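Long-range contact in competence protein ComEA-related protein (Thermus thermophilus, PDB 2DUY), which is of uncharacterised function but probably binds DNA, as expected of a small helix-hairpin-helix protein related to the competence protein ComEA: residues 49-55 with 69-75. Residues are numbered along the deposited sequence; the frame is centred on the assembly and turned at random.
Sequences YARVEDL and LRPYLRP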
ATOM      1  N   TYR A  49      -4.867  -9.227  -1.955  1.00 11.65           N
ATOM      2  CA  TYR A  49      -3.495  -9.388  -2.428  1.00 13.05           C
ATOM      3  C   TYR A  49      -2.952 -10.655  -1.766  1.00 14.72           C
ATOM      4  O   TYR A  49      -3.101 -10.826  -0.554  1.00 17.60           O
ATOM      5  CB  TYR A  49      -2.632  -8.188  -2.008  1.00 12.01           C
ATOM      6  CG  TYR A  49      -3.120  -6.889  -2.604  1.00 12.05           C
ATOM      7  CD1 TYR A  49      -3.990  -6.054  -1.903  1.00 14.84           C
ATOM      8  CD2 TYR A  49      -2.795  -6.547  -3.913  1.00 13.39           C
ATOM      9  CE1 TYR A  49      -4.521  -4.917  -2.501  1.00 11.32           C
ATOM     10  CE2 TYR A  49      -3.320  -5.423  -4.517  1.00 12.21           C
ATOM     11  CZ  TYR A  49      -4.185  -4.612  -3.808  1.00 12.86           C
ATOM     12  OH  TYR A  49      -4.718  -3.511  -4.423  1.00 13.27           O
ATOM     13  N   ALA A  50      -2.349 -11.551  -2.548  1.00 14.65           N
ATOM     14  CA  ALA A  50      -1.784 -12.779  -1.979  1.00 16.46           C
ATOM     15  C   ALA A  50      -0.359 -12.496  -1.513  1.00 15.50           C
ATOM     16  O   ALA A  50       0.149 -13.143  -0.595  1.00 15.80           O
ATOM     17  CB  ALA A  50      -1.790 -13.907  -3.018  1.00 17.50           C
ATOM     18  N   ARG A  51       0.289 -11.534  -2.164  1.00 14.25           N
ATOM     19  CA  ARG A  51       1.637 -11.123  -1.800  1.00 12.91           C
ATOM     20  C   ARG A  51       1.778  -9.643  -2.136  1.00 12.70           C
ATOM     21  O   ARG A  51       0.998  -9.098  -2.921  1.00 10.33           O
ATOM     22  CB  ARG A  51       2.708 -11.962  -2.530  1.00 12.84           C
ATOM     23  CG  ARG A  51       2.765 -11.802  -4.071  1.00 15.00           C
ATOM     24  CD  ARG A  51       2.184 -13.012  -4.800  1.00 14.78           C
ATOM     25  NE  ARG A  51       2.236 -12.862  -6.266  1.00 13.59           N
ATOM     26  CZ  ARG A  51       3.191 -13.355  -7.050  1.00 15.60           C
ATOM     27  NH1 ARG A  51       4.200 -14.042  -6.531  1.00 15.76           N
ATOM     28  NH2 ARG A  51       3.137 -13.165  -8.371  1.00 14.31           N
ATOM     29  N   VAL A  52       2.766  -8.987  -1.538  1.00 10.37           N
ATOM     30  CA  VAL A  52       2.962  -7.566  -1.774  1.00 11.57           C
ATOM     31  C   VAL A  52       3.231  -7.267  -3.239  1.00 13.46           C
ATOM     32  O   VAL A  52       2.859  -6.212  -3.745  1.00 14.18           O
ATOM     33  CB  VAL A  52       4.108  -7.023  -0.892  1.00 12.09           C
ATOM     34  CG1 VAL A  52       4.458  -5.602  -1.279  1.00 11.84           C
ATOM     35  CG2 VAL A  52       3.673  -7.066   0.580  1.00 11.88           C
ATOM     36  N   GLU A  53       3.851  -8.213  -3.937  1.00 13.39           N
ATOM     37  CA  GLU A  53       4.149  -7.983  -5.339  1.00 15.31           C
ATOM     38  C   GLU A  53       2.890  -7.874  -6.191  1.00 14.25           C
ATOM     39  O   GLU A  53       2.952  -7.402  -7.329  1.00 14.44           O
ATOM     40  CB  GLU A  53       5.051  -9.096  -5.866  1.00 18.12           C
ATOM     41  CG  GLU A  53       6.156  -8.620  -6.790  1.00 25.66           C
ATOM     42  CD  GLU A  53       7.000  -7.497  -6.200  1.00 26.52           C
ATOM     43  OE1 GLU A  53       6.977  -7.276  -4.962  1.00 29.07           O
ATOM     44  OE2 GLU A  53       7.704  -6.840  -6.986  1.00 29.24           O
ATOM     45  N   ASP A  54       1.749  -8.298  -5.655  1.00 12.19           N
ATOM     46  CA  ASP A  54       0.506  -8.200  -6.413  1.00 13.64           C
ATOM     47  C   ASP A  54       0.083  -6.737  -6.532  1.00 13.57           C
ATOM     48  O   ASP A  54      -0.826  -6.407  -7.286  1.00 13.35           O
ATOM     49  CB  ASP A  54      -0.618  -9.026  -5.770  1.00 12.58           C
ATOM     50  CG  ASP A  54      -0.387 -10.530  -5.890  1.00 16.12           C
ATOM     51  OD1 ASP A  54       0.256 -10.973  -6.863  1.00 15.61           O
ATOM     52  OD2 ASP A  54      -0.873 -11.282  -5.022  1.00 15.21           O
ATOM     53  N   LEU A  55       0.751  -5.858  -5.795  1.00 13.41           N
ATOM     54  CA  LEU A  55       0.431  -4.434  -5.859  1.00 14.37           C
ATOM     55  C   LEU A  55       0.696  -3.902  -7.265  1.00 15.15           C
ATOM     56  O   LEU A  55       0.197  -2.833  -7.643  1.00 17.27           O
ATOM     57  CB  LEU A  55       1.270  -3.670  -4.840  1.00 15.75           C
ATOM     58  CG  LEU A  55       0.816  -2.274  -4.441  1.00 19.17           C
ATOM     59  CD1 LEU A  55      -0.625  -2.322  -3.875  1.00 18.26           C
ATOM     60  CD2 LEU A  55       1.790  -1.745  -3.390  1.00 18.69           C
ATOM     61  N   LEU A  69       8.163   1.131  -0.994  1.00 25.29           N
ATOM     62  CA  LEU A  69       7.160   0.653  -0.048  1.00 24.29           C
ATOM     63  C   LEU A  69       7.365  -0.727   0.552  1.00 22.56           C
ATOM     64  O   LEU A  69       6.808  -1.022   1.606  1.00 21.86           O
ATOM     65  CB  LEU A  69       5.777   0.664  -0.698  1.00 25.11           C
ATOM     66  CG  LEU A  69       5.141   1.995  -1.076  1.00 26.14           C
ATOM     67  CD1 LEU A  69       3.878   1.727  -1.872  1.00 26.23           C
ATOM     68  CD2 LEU A  69       4.833   2.806   0.170  1.00 26.77           C
ATOM     69  N   ARG A  70       8.147  -1.576  -0.105  1.00 21.27           N
ATOM     70  CA  ARG A  70       8.342  -2.938   0.387  1.00 19.53           C
ATOM     71  C   ARG A  70       8.699  -3.083   1.861  1.00 19.65           C
ATOM     72  O   ARG A  70       8.219  -3.994   2.532  1.00 17.53           O
ATOM     73  CB  ARG A  70       9.383  -3.674  -0.462  1.00 22.15           C
ATOM     74  CG  ARG A  70       8.928  -3.917  -1.893  1.00 26.08           C
ATOM     75  CD  ARG A  70       9.407  -5.262  -2.405  1.00 27.59           C
ATOM     76  NE  ARG A  70       9.032  -5.454  -3.801  1.00 29.58           N
ATOM     77  CZ  ARG A  70       9.679  -4.905  -4.820  1.00 28.35           C
ATOM     78  NH1 ARG A  70      10.736  -4.141  -4.592  1.00 30.82           N
ATOM     79  NH2 ARG A  70       9.265  -5.112  -6.063  1.00 27.36           N
ATOM     80  N   PRO A  71       9.553  -2.197   2.389  1.00 16.97           N
ATOM     81  CA  PRO A  71       9.893  -2.345   3.806  1.00 17.67           C
ATOM     82  C   PRO A  71       8.711  -2.146   4.764  1.00 16.40           C
ATOM     83  O   PRO A  71       8.712  -2.688   5.867  1.00 14.19           O
ATOM     84  CB  PRO A  71      10.975  -1.281   4.010  1.00 18.25           C
ATOM     85  CG  PRO A  71      11.634  -1.211   2.654  1.00 16.82           C
ATOM     86  CD  PRO A  71      10.438  -1.216   1.735  1.00 19.20           C
ATOM     87  N   TYR A  72       7.710  -1.378   4.333  1.00 17.09           N
ATOM     88  CA  TYR A  72       6.551  -1.066   5.173  1.00 19.41           C
ATOM     89  C   TYR A  72       5.298  -1.924   4.982  1.00 17.91           C
ATOM     90  O   TYR A  72       4.333  -1.774   5.728  1.00 19.46           O
ATOM     91  CB  TYR A  72       6.132   0.398   4.965  1.00 21.19           C
ATOM     92  CG  TYR A  72       7.261   1.401   5.020  1.00 24.51           C
ATOM     93  CD1 TYR A  72       8.083   1.613   3.913  1.00 27.65           C
ATOM     94  CD2 TYR A  72       7.535   2.108   6.193  1.00 28.63           C
ATOM     95  CE1 TYR A  72       9.154   2.499   3.977  1.00 30.60           C
ATOM     96  CE2 TYR A  72       8.603   2.992   6.266  1.00 30.75           C
ATOM     97  CZ  TYR A  72       9.410   3.180   5.154  1.00 31.24           C
ATOM     98  OH  TYR A  72      10.492   4.032   5.228  1.00 35.54           O
ATOM     99  N   LEU A  73       5.313  -2.837   4.019  1.00 15.63           N
ATOM    100  CA  LEU A  73       4.121  -3.623   3.711  1.00 16.04           C
ATOM    101  C   LEU A  73       4.094  -5.115   4.005  1.00 15.80           C
ATOM    102  O   LEU A  73       5.123  -5.780   4.060  1.00 17.35           O
ATOM    103  CB  LEU A  73       3.802  -3.453   2.221  1.00 13.10           C
ATOM    104  CG  LEU A  73       3.634  -2.042   1.658  1.00 16.11           C
ATOM    105  CD1 LEU A  73       3.479  -2.116   0.135  1.00 13.35           C
ATOM    106  CD2 LEU A  73       2.443  -1.383   2.306  1.00 18.23           C
ATOM    107  N   ARG A  74       2.879  -5.629   4.177  1.00 17.35           N
ATOM    108  CA  ARG A  74       2.640  -7.056   4.359  1.00 16.52           C
ATOM    109  C   ARG A  74       1.299  -7.299   3.671  1.00 15.92           C
ATOM    110  O   ARG A  74       0.565  -6.349   3.391  1.00 15.61           O
ATOM    111  CB  ARG A  74       2.578  -7.444   5.840  1.00 18.34           C
ATOM    112  CG  ARG A  74       1.558  -6.700   6.681  1.00 23.34           C
ATOM    113  CD  ARG A  74       1.631  -7.194   8.119  1.00 26.57           C
ATOM    114  NE  ARG A  74       0.796  -6.404   9.014  1.00 28.90           N
ATOM    115  CZ  ARG A  74      -0.441  -6.732   9.375  1.00 31.42           C
ATOM    116  NH1 ARG A  74      -1.116  -5.933  10.194  1.00 31.62           N
ATOM    117  NH2 ARG A  74      -0.994  -7.859   8.939  1.00 29.42           N
ATOM    118  N   PRO A  75       0.969  -8.556   3.356  1.00 16.15           N
ATOM    119  CA  PRO A  75      -0.322  -8.783   2.689  1.00 17.82           C
ATOM    120  C   PRO A  75      -1.508  -8.219   3.473  1.00 19.12           C
ATOM    121  O   PRO A  75      -1.485  -8.287   4.715  1.00 19.04           O
ATOM    122  CB  PRO A  75      -0.371 -10.305   2.559  1.00 17.78           C
ATOM    123  CG  PRO A  75       1.086 -10.662   2.390  1.00 16.40           C
ATOM    124  CD  PRO A  75       1.744  -9.806   3.448  1.00 14.97           C
ATOM    125  OXT PRO A  75      -2.449  -7.717   2.819  1.00 22.95           O
TER
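Val-52, at the start of a 3-10 turn, packs against Leu-73 and Pro-75 and so ties the loop between helices 37-45 and 63-69 of this helix-hairpin-helix fold to the C-terminal tail, whose strand 73-74 pairs in parallel with strand 19-20. From CB the valine forks. CG1, anti to the backbone N (chi1 171°), meets Leu-73 CD1 at 3.9 Å, the two side chains crossing at about a right angle; CG2 lies against the backbone of the tail, 3.9 Å from Arg-74 C, with Pro-75 CD just beyond. A beta-branched residue suits this place because its two methyls serve two neighbours at once. Leu-55 sends CD2 to the same Leu-73 CD1, and Leu-66 of helix 63-69 touches both Val-52 and Leu-55; the branched ends of the two leucines suit this buried apolar side. Pro-75, rigid and apolar, rests CG over the chain at Ala-50 O, 4.0 Å away, while its terminal carboxylate oxygen O bonds to Ser-20 OG. Asp-54 fastens the preceding loop to the 3-10 turn: OD2 accepts from the backbone N atoms of Ala-50 and Arg-51, and OD1 from Arg-51 NE at 2.8 Å. At the more open margin the long, flexible chains of Glu-53 and Arg-70, both bent at chi2, let opposite charges meet. The arginine grips side-on, its guanidinium only 17° from the carboxylate plane, and both oxygens use their syn lone pairs. Arg-70 NH2 to Glu-53 OE2, at 2.5 Å, is unusually short and its exact length doubtful; Arg-70 NE reaches Glu-53 OE1 at 3.0 Å, with an N-H...O angle of 161°.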